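PDB 4YXQ: polyketide biosynthesis 3-hydroxy-3-methylglutaryl-ACP synthase PksG from Bacillus subtilis, which catalyses the aldol condensation of acetyl-AcpK with a beta-ketothioester intermediate carried on PksL, a step in the biosynthesis of the antibiotic bacillaene. Local coordinates for residues 188-193 against 229-234; 194-199 against 220-225. All coordinates share one frame; numbering follows the deposited sequence.

Interaction 1: residues 188-193 against 229-234; sequences PGANGY and LEYQKR
Gly192 and Tyr231 mark the close point of a strand laid on a helix, their CA atoms 4.2 Å apart. The axes of strand 190-193 and helix 229-234 approach to 6.1 Å and run roughly antiparallel. Gly192, which has no side chain, brings its CA to 3.7 Å from CG of Glu230 and lets the two backbones come this close.

The apolar part falls to Tyr231. With CG anti to the backbone N (chi1 178°), its ring reaches back toward the start of the strand, where Tyr231 CE1 touches Ala190 CB at 3.6 Å.

Polar and charged groups gather round Arg234. Arg234 CD packs 3.2 Å from the backbone O of Asn191. Arg234 NH1 makes a salt bridge to Glu230 OE2 (3.1 Å, N-H...O angle 161°) one helical turn earlier; the oxygen lies in the guanidinium plane but is met from above the carboxylate plane. CZ of Tyr193 lies over one face of the Arg234 guanidinium, the ring and guanidinium planes 54° apart. Tyr193 OH and Arg234 NH2 both bind Glu75 of the second subunit, by a hydrogen bond and a salt bridge respectively, which brings this end of the contact into the dimer interface.

Helix 216-234 thus ends against strand 184-195, whose Gly192 pairs by backbone hydrogen bonds with Phe334 of strand 331-339; from that strand Ser336 binds Tyr231 OH and Phe334 meets the Tyr231 ring edge-to-face.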
ATOM      1  N   PRO A 188       1.737  -0.890  23.143  1.00 27.03           N
ATOM      2  CA  PRO A 188       2.475   0.038  22.254  1.00 27.02           C
ATOM      3  C   PRO A 188       3.969  -0.189  22.305  1.00 26.03           C
ATOM      4  O   PRO A 188       4.532  -0.335  23.389  1.00 23.93           O
ATOM      5  CB  PRO A 188       2.138   1.417  22.826  1.00 27.42           C
ATOM      6  CG  PRO A 188       1.848   1.142  24.265  1.00 27.56           C
ATOM      7  CD  PRO A 188       1.092  -0.170  24.258  1.00 27.12           C
ATOM      8  N   GLY A 189       4.571  -0.331  21.130  1.00 25.98           N
ATOM      9  CA  GLY A 189       6.001  -0.561  21.017  1.00 25.09           C
ATOM     10  C   GLY A 189       6.417  -2.018  21.159  1.00 24.53           C
ATOM     11  O   GLY A 189       7.574  -2.359  20.937  1.00 26.41           O
ATOM     12  N   ALA A 190       5.480  -2.890  21.512  1.00 23.74           N
ATOM     13  CA  ALA A 190       5.778  -4.296  21.689  1.00 22.02           C
ATOM     14  C   ALA A 190       5.666  -4.948  20.327  1.00 22.30           C
ATOM     15  O   ALA A 190       4.635  -5.580  19.998  1.00 20.86           O
ATOM     16  CB  ALA A 190       4.791  -4.902  22.657  1.00 22.36           C
ATOM     17  N   ASN A 191       6.697  -4.739  19.507  1.00 20.61           N
ATOM     18  CA  ASN A 191       6.654  -5.110  18.093  1.00 19.76           C
ATOM     19  C   ASN A 191       7.966  -5.661  17.612  1.00 19.17           C
ATOM     20  O   ASN A 191       9.004  -5.050  17.777  1.00 19.50           O
ATOM     21  CB  ASN A 191       6.303  -3.879  17.261  1.00 20.53           C
ATOM     22  CG  ASN A 191       4.906  -3.328  17.589  1.00 21.02           C
ATOM     23  OD1 ASN A 191       3.890  -3.713  16.964  1.00 20.72           O
ATOM     24  ND2 ASN A 191       4.850  -2.392  18.536  1.00 21.25           N
ATOM     25  N   GLY A 192       7.938  -6.836  17.014  1.00 18.27           N
ATOM     26  CA  GLY A 192       9.136  -7.388  16.411  1.00 17.61           C
ATOM     27  C   GLY A 192       8.886  -7.587  14.940  1.00 16.36           C
ATOM     28  O   GLY A 192       8.284  -8.574  14.558  1.00 16.19           O
ATOM     29  N   TYR A 193       9.354  -6.649  14.123  1.00 15.65           N
ATOM     30  CA  TYR A 193       9.218  -6.783  12.688  1.00 15.29           C
ATOM     31  C   TYR A 193      10.501  -7.179  12.070  1.00 15.59           C
ATOM     32  O   TYR A 193      11.567  -6.770  12.525  1.00 15.67           O
ATOM     33  CB  TYR A 193       8.669  -5.495  12.016  1.00 15.42           C
ATOM     34  CG  TYR A 193       9.011  -4.176  12.671  1.00 14.44           C
ATOM     35  CD1 TYR A 193      10.233  -3.569  12.452  1.00 14.73           C
ATOM     36  CD2 TYR A 193       8.102  -3.539  13.510  1.00 14.65           C
ATOM     37  CE1 TYR A 193      10.551  -2.360  13.067  1.00 14.93           C
ATOM     38  CE2 TYR A 193       8.391  -2.323  14.112  1.00 15.06           C
ATOM     39  CZ  TYR A 193       9.628  -1.737  13.899  1.00 15.01           C
ATOM     40  OH  TYR A 193       9.912  -0.542  14.492  1.00 14.97           O
ATOM     41  N   LEU A 229      12.133 -12.918  18.726  1.00 22.36           N
ATOM     42  CA  LEU A 229      13.387 -12.463  19.353  1.00 23.52           C
ATOM     43  C   LEU A 229      13.498 -10.949  19.335  1.00 23.23           C
ATOM     44  O   LEU A 229      14.034 -10.349  20.277  1.00 25.21           O
ATOM     45  CB  LEU A 229      14.620 -13.059  18.673  1.00 25.86           C
ATOM     46  CG  LEU A 229      14.855 -14.563  18.866  1.00 28.48           C
ATOM     47  CD1 LEU A 229      16.137 -14.947  18.131  1.00 29.80           C
ATOM     48  CD2 LEU A 229      14.941 -14.958  20.342  1.00 28.73           C
ATOM     49  N   GLU A 230      13.008 -10.315  18.276  1.00 21.37           N
ATOM     50  CA  GLU A 230      13.027  -8.861  18.244  1.00 21.85           C
ATOM     51  C   GLU A 230      12.051  -8.291  19.283  1.00 21.06           C
ATOM     52  O   GLU A 230      12.331  -7.298  19.957  1.00 20.83           O
ATOM     53  CB  GLU A 230      12.732  -8.364  16.827  1.00 21.00           C
ATOM     54  CG  GLU A 230      12.827  -6.868  16.673  1.00 21.68           C
ATOM     55  CD  GLU A 230      14.221  -6.314  16.910  1.00 23.00           C
ATOM     56  OE1 GLU A 230      15.222  -6.911  16.358  1.00 21.80           O
ATOM     57  OE2 GLU A 230      14.293  -5.236  17.620  1.00 22.41           O
ATOM     58  N   TYR A 231      10.895  -8.926  19.393  1.00 22.50           N
ATOM     59  CA  TYR A 231       9.908  -8.543  20.374  1.00 23.88           C
ATOM     60  C   TYR A 231      10.516  -8.647  21.767  1.00 25.27           C
ATOM     61  O   TYR A 231      10.423  -7.699  22.543  1.00 27.30           O
ATOM     62  CB  TYR A 231       8.659  -9.412  20.223  1.00 24.56           C
ATOM     63  CG  TYR A 231       7.519  -9.180  21.212  1.00 24.94           C
ATOM     64  CD1 TYR A 231       6.389  -8.472  20.845  1.00 26.36           C
ATOM     65  CD2 TYR A 231       7.555  -9.720  22.488  1.00 24.89           C
ATOM     66  CE1 TYR A 231       5.347  -8.285  21.735  1.00 28.40           C
ATOM     67  CE2 TYR A 231       6.529  -9.514  23.389  1.00 26.39           C
ATOM     68  CZ  TYR A 231       5.425  -8.816  22.999  1.00 28.62           C
ATOM     69  OH  TYR A 231       4.392  -8.640  23.887  1.00 32.36           O
ATOM     70  N   GLN A 232      11.166  -9.762  22.086  1.00 27.17           N
ATOM     71  CA  GLN A 232      11.849  -9.893  23.393  1.00 30.41           C
ATOM     72  C   GLN A 232      12.857  -8.785  23.632  1.00 30.55           C
ATOM     73  O   GLN A 232      12.979  -8.284  24.746  1.00 31.95           O
ATOM     74  CB  GLN A 232      12.630 -11.187  23.499  1.00 31.07           C
ATOM     75  CG  GLN A 232      11.807 -12.414  23.724  1.00 33.87           C
ATOM     76  CD  GLN A 232      12.689 -13.581  24.098  1.00 35.44           C
ATOM     77  OE1 GLN A 232      13.731 -13.817  23.465  1.00 40.38           O
ATOM     78  NE2 GLN A 232      12.311 -14.291  25.148  1.00 33.25           N
ATOM     79  N   LYS A 233      13.611  -8.450  22.596  1.00 30.99           N
ATOM     80  CA  LYS A 233      14.630  -7.436  22.725  1.00 33.25           C
ATOM     81  C   LYS A 233      14.006  -6.123  23.165  1.00 30.57           C
ATOM     82  O   LYS A 233      14.600  -5.407  23.957  1.00 30.51           O
ATOM     83  CB  LYS A 233      15.411  -7.301  21.422  1.00 37.68           C
ATOM     84  CG  LYS A 233      16.471  -6.235  21.466  1.00 44.47           C
ATOM     85  CD  LYS A 233      17.262  -6.162  20.166  1.00 49.86           C
ATOM     86  CE  LYS A 233      17.935  -4.801  20.060  1.00 54.48           C
ATOM     87  NZ  LYS A 233      18.899  -4.760  18.930  1.00 60.74           N
ATOM     88  N   ARG A 234      12.800  -5.824  22.691  1.00 29.08           N
ATOM     89  CA  ARG A 234      12.129  -4.574  23.054  1.00 29.10           C
ATOM     90  C   ARG A 234      11.212  -4.710  24.249  1.00 30.64           C
ATOM     91  O   ARG A 234      10.800  -3.711  24.831  1.00 28.41           O
ATOM     92  CB  ARG A 234      11.335  -4.039  21.867  1.00 28.05           C
ATOM     93  CG  ARG A 234      12.233  -3.773  20.678  1.00 28.02           C
ATOM     94  CD  ARG A 234      11.515  -3.914  19.356  1.00 27.42           C
ATOM     95  NE  ARG A 234      11.239  -2.587  18.849  1.00 28.99           N
ATOM     96  CZ  ARG A 234      11.888  -1.965  17.864  1.00 28.86           C
ATOM     97  NH1 ARG A 234      12.858  -2.561  17.174  1.00 26.90           N
ATOM     98  NH2 ARG A 234      11.513  -0.725  17.537  1.00 29.50           N
TER

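Interaction 2: residues 194-199 against 220-225; sequences YGYEVM and YLDCCE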
ATOM      1  N   TYR A 194      10.400  -7.935  10.979  1.00 16.57           N
ATOM      2  CA  TYR A 194      11.565  -8.524  10.296  1.00 17.01           C
ATOM      3  C   TYR A 194      11.223  -8.799   8.844  1.00 18.29           C
ATOM      4  O   TYR A 194      10.161  -9.362   8.527  1.00 17.82           O
ATOM      5  CB  TYR A 194      11.891  -9.867  10.945  1.00 17.66           C
ATOM      6  CG  TYR A 194      13.225 -10.519  10.621  1.00 17.65           C
ATOM      7  CD1 TYR A 194      14.389 -10.091  11.233  1.00 17.17           C
ATOM      8  CD2 TYR A 194      13.290 -11.654   9.818  1.00 18.52           C
ATOM      9  CE1 TYR A 194      15.590 -10.732  11.024  1.00 17.02           C
ATOM     10  CE2 TYR A 194      14.501 -12.307   9.588  1.00 18.29           C
ATOM     11  CZ  TYR A 194      15.641 -11.828  10.193  1.00 18.53           C
ATOM     12  OH  TYR A 194      16.853 -12.429   9.948  1.00 21.00           O
ATOM     13  N   GLY A 195      12.126  -8.402   7.958  1.00 18.53           N
ATOM     14  CA  GLY A 195      11.912  -8.535   6.528  1.00 17.45           C
ATOM     15  C   GLY A 195      13.218  -8.571   5.783  1.00 17.64           C
ATOM     16  O   GLY A 195      14.245  -8.061   6.269  1.00 18.64           O
ATOM     17  N   TYR A 196      13.180  -9.184   4.625  1.00 16.87           N
ATOM     18  CA  TYR A 196      14.315  -9.249   3.746  1.00 17.87           C
ATOM     19  C   TYR A 196      13.788  -9.880   2.459  1.00 18.47           C
ATOM     20  O   TYR A 196      12.711 -10.550   2.457  1.00 16.58           O
ATOM     21  CB  TYR A 196      15.449 -10.099   4.354  1.00 18.56           C
ATOM     22  CG  TYR A 196      15.009 -11.501   4.719  1.00 19.50           C
ATOM     23  CD1 TYR A 196      15.156 -12.556   3.830  1.00 19.97           C
ATOM     24  CD2 TYR A 196      14.420 -11.774   5.942  1.00 19.94           C
ATOM     25  CE1 TYR A 196      14.722 -13.832   4.141  1.00 19.94           C
ATOM     26  CE2 TYR A 196      13.997 -13.056   6.260  1.00 19.38           C
ATOM     27  CZ  TYR A 196      14.158 -14.085   5.363  1.00 20.15           C
ATOM     28  OH  TYR A 196      13.683 -15.366   5.665  1.00 21.08           O
ATOM     29  N   GLU A 197      14.535  -9.671   1.383  1.00 18.79           N
ATOM     30  CA  GLU A 197      14.144 -10.153   0.078  1.00 21.01           C
ATOM     31  C   GLU A 197      14.355 -11.638   0.005  1.00 22.54           C
ATOM     32  O   GLU A 197      15.444 -12.097   0.340  1.00 23.19           O
ATOM     33  CB  GLU A 197      14.968  -9.496  -1.015  1.00 21.90           C
ATOM     34  CG  GLU A 197      14.280  -9.509  -2.375  1.00 23.28           C
ATOM     35  CD  GLU A 197      14.625 -10.720  -3.203  1.00 23.88           C
ATOM     36  OE1 GLU A 197      15.817 -10.937  -3.481  1.00 26.40           O
ATOM     37  OE2 GLU A 197      13.706 -11.419  -3.637  1.00 22.89           O
ATOM     38  N   VAL A 198      13.339 -12.382  -0.454  1.00 21.72           N
ATOM     39  CA  VAL A 198      13.503 -13.808  -0.738  1.00 24.56           C
ATOM     40  C   VAL A 198      12.763 -14.218  -2.020  1.00 26.54           C
ATOM     41  O   VAL A 198      11.673 -13.732  -2.288  1.00 26.95           O
ATOM     42  CB  VAL A 198      13.067 -14.681   0.473  1.00 25.08           C
ATOM     43  CG1 VAL A 198      11.802 -14.145   1.142  1.00 25.83           C
ATOM     44  CG2 VAL A 198      12.825 -16.118   0.055  1.00 24.81           C
ATOM     45  N   MET A 199      13.371 -15.099  -2.801  1.00 29.99           N
ATOM     46  CA  MET A 199      12.742 -15.652  -3.986  1.00 37.66           C
ATOM     47  C   MET A 199      11.693 -16.693  -3.584  1.00 41.80           C
ATOM     48  O   MET A 199      12.029 -17.779  -3.121  1.00 44.59           O
ATOM     49  CB  MET A 199      13.819 -16.301  -4.837  1.00 44.67           C
ATOM     50  CG  MET A 199      13.399 -16.792  -6.225  1.00 46.27           C
ATOM     51  SD  MET A 199      14.851 -17.206  -7.159  1.00 47.26           S
ATOM     52  CE  MET A 199      15.693 -18.379  -6.086  1.00 48.71           C
ATOM     53  N   TYR A 220       8.960 -18.737   6.613  1.00 22.16           N
ATOM     54  CA  TYR A 220       7.890 -18.519   7.563  1.00 22.04           C
ATOM     55  C   TYR A 220       8.403 -18.852   8.959  1.00 22.21           C
ATOM     56  O   TYR A 220       8.240 -18.071   9.899  1.00 22.56           O
ATOM     57  CB  TYR A 220       6.688 -19.420   7.192  1.00 23.46           C
ATOM     58  CG  TYR A 220       5.471 -19.335   8.102  1.00 22.41           C
ATOM     59  CD1 TYR A 220       5.528 -19.743   9.403  1.00 21.70           C
ATOM     60  CD2 TYR A 220       4.266 -18.804   7.648  1.00 23.57           C
ATOM     61  CE1 TYR A 220       4.423 -19.620  10.240  1.00 23.42           C
ATOM     62  CE2 TYR A 220       3.150 -18.705   8.484  1.00 22.03           C
ATOM     63  CZ  TYR A 220       3.246 -19.112   9.774  1.00 21.33           C
ATOM     64  OH  TYR A 220       2.204 -19.036  10.627  1.00 22.67           O
ATOM     65  N   LEU A 221       9.096 -19.977   9.086  1.00 22.86           N
ATOM     66  CA  LEU A 221       9.692 -20.360  10.372  1.00 23.68           C
ATOM     67  C   LEU A 221      10.854 -19.487  10.807  1.00 22.62           C
ATOM     68  O   LEU A 221      10.940 -19.115  11.976  1.00 21.74           O
ATOM     69  CB  LEU A 221      10.134 -21.813  10.342  1.00 24.78           C
ATOM     70  CG  LEU A 221       8.961 -22.776  10.137  1.00 24.72           C
ATOM     71  CD1 LEU A 221       9.519 -24.170   9.894  1.00 24.71           C
ATOM     72  CD2 LEU A 221       7.988 -22.756  11.318  1.00 24.13           C
ATOM     73  N   ASP A 222      11.740 -19.139   9.882  1.00 22.13           N
ATOM     74  CA  ASP A 222      12.788 -18.144  10.180  1.00 22.01           C
ATOM     75  C   ASP A 222      12.149 -16.870  10.740  1.00 21.25           C
ATOM     76  O   ASP A 222      12.517 -16.388  11.821  1.00 20.02           O
ATOM     77  CB  ASP A 222      13.583 -17.850   8.915  1.00 23.62           C
ATOM     78  CG  ASP A 222      14.622 -16.751   9.097  1.00 26.17           C
ATOM     79  OD1 ASP A 222      14.715 -15.912   8.175  1.00 28.42           O
ATOM     80  OD2 ASP A 222      15.341 -16.720  10.138  1.00 26.95           O
ATOM     81  N   CYS A 223      11.146 -16.357  10.033  1.00 20.10           N
ATOM     82  CA  CYS A 223      10.541 -15.116  10.443  1.00 20.61           C
ATOM     83  C   CYS A 223       9.844 -15.235  11.768  1.00 21.18           C
ATOM     84  O   CYS A 223       9.941 -14.342  12.622  1.00 20.04           O
ATOM     85  CB  CYS A 223       9.559 -14.630   9.409  1.00 21.38           C
ATOM     86  SG  CYS A 223      10.373 -13.807   8.046  1.00 22.41           S
ATOM     87  N   CYS A 224       9.112 -16.336  11.928  1.00 21.53           N
ATOM     88  CA  CYS A 224       8.401 -16.584  13.167  1.00 20.62           C
ATOM     89  C   CYS A 224       9.325 -16.512  14.382  1.00 22.21           C
ATOM     90  O   CYS A 224       8.988 -15.872  15.396  1.00 23.34           O
ATOM     91  CB  CYS A 224       7.701 -17.928  13.127  1.00 20.68           C
ATOM     92  SG  CYS A 224       6.482 -18.070  14.415  1.00 21.40           S
ATOM     93  N   GLU A 225      10.511 -17.104  14.270  1.00 23.45           N
ATOM     94  CA  GLU A 225      11.534 -17.005  15.325  1.00 24.05           C
ATOM     95  C   GLU A 225      12.107 -15.591  15.496  1.00 22.66           C
ATOM     96  O   GLU A 225      12.161 -15.051  16.620  1.00 23.80           O
ATOM     97  CB  GLU A 225      12.687 -17.967  15.030  1.00 26.39           C
ATOM     98  CG  GLU A 225      13.769 -17.933  16.098  1.00 28.97           C
ATOM     99  CD  GLU A 225      14.841 -18.978  15.884  1.00 33.11           C
ATOM    100  OE1 GLU A 225      14.804 -19.675  14.819  1.00 31.28           O
ATOM    101  OE2 GLU A 225      15.696 -19.101  16.817  1.00 35.99           O
TER
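The end of strand 184-195, at Tyr194 and Gly195, passes residues 220-225 of helix 216-234 without close backbone contact, and beyond Tyr196 the chain leaves the helix. The nearest CA atoms, of Tyr194 and Cys223, are 6.7 Å apart. The gap is bridged by two tyrosines, both with CB directed at the helix.

Cys223 SG serves both rings. It lies at the edge of Tyr194, 4.0 Å from Tyr194 CD2; seen from the ring centroid it is 86° off the normal. It approaches Tyr196 obliquely, 4.1 Å from Tyr196 CE2, and both are sulfur-aromatic contacts. Tyr194 CD2 in turn sits in the plane of the Tyr196 ring, at its edge. In this thiolase-like fold the helix covers part of the central mixed sheet, and the side chain of Cys223 is about 9 Å from that of His250, a proton donor/acceptor by similarity.

Tyr196 takes the crowded position between N and the carbonyl carbon (chi1 56°), sending its hydroxyl across to the helix. There Tyr196 OH gives a weak hydrogen bond to Asp222 OD1 (2.8 Å), with ring and carboxylate planes 56° apart, and is also hydrogen-bonded to Ser219 OG. Asp222 OD1 additionally lies at the edge of Tyr194, 3.9 Å from Tyr194 CE2. Arg103 of the second subunit makes a cation-pi contact with Tyr196 and a hydrogen bond to Tyr194 OH.

How the interactions relate
Both interactions join strand 184-195, with the chain just beyond it, to helix 216-234; their centres are 15 Å apart. The order along the chain is 188-193, 194-199, 220-225, 229-234, so the segments of interaction 2 fall between those of interaction 1 in sequence, and the helix returns in roughly the opposite direction to the strand. Strand 184-195 belongs to the central mixed sheet, beside strand 331-339. Interaction 1 uses the helix end, away from the annotated sites, whereas interaction 2 lies nearer His250 and Cys114, catalytic by similarity. The second subunit touches both, so at both contacts this strand-helix pair borders the dimer partner.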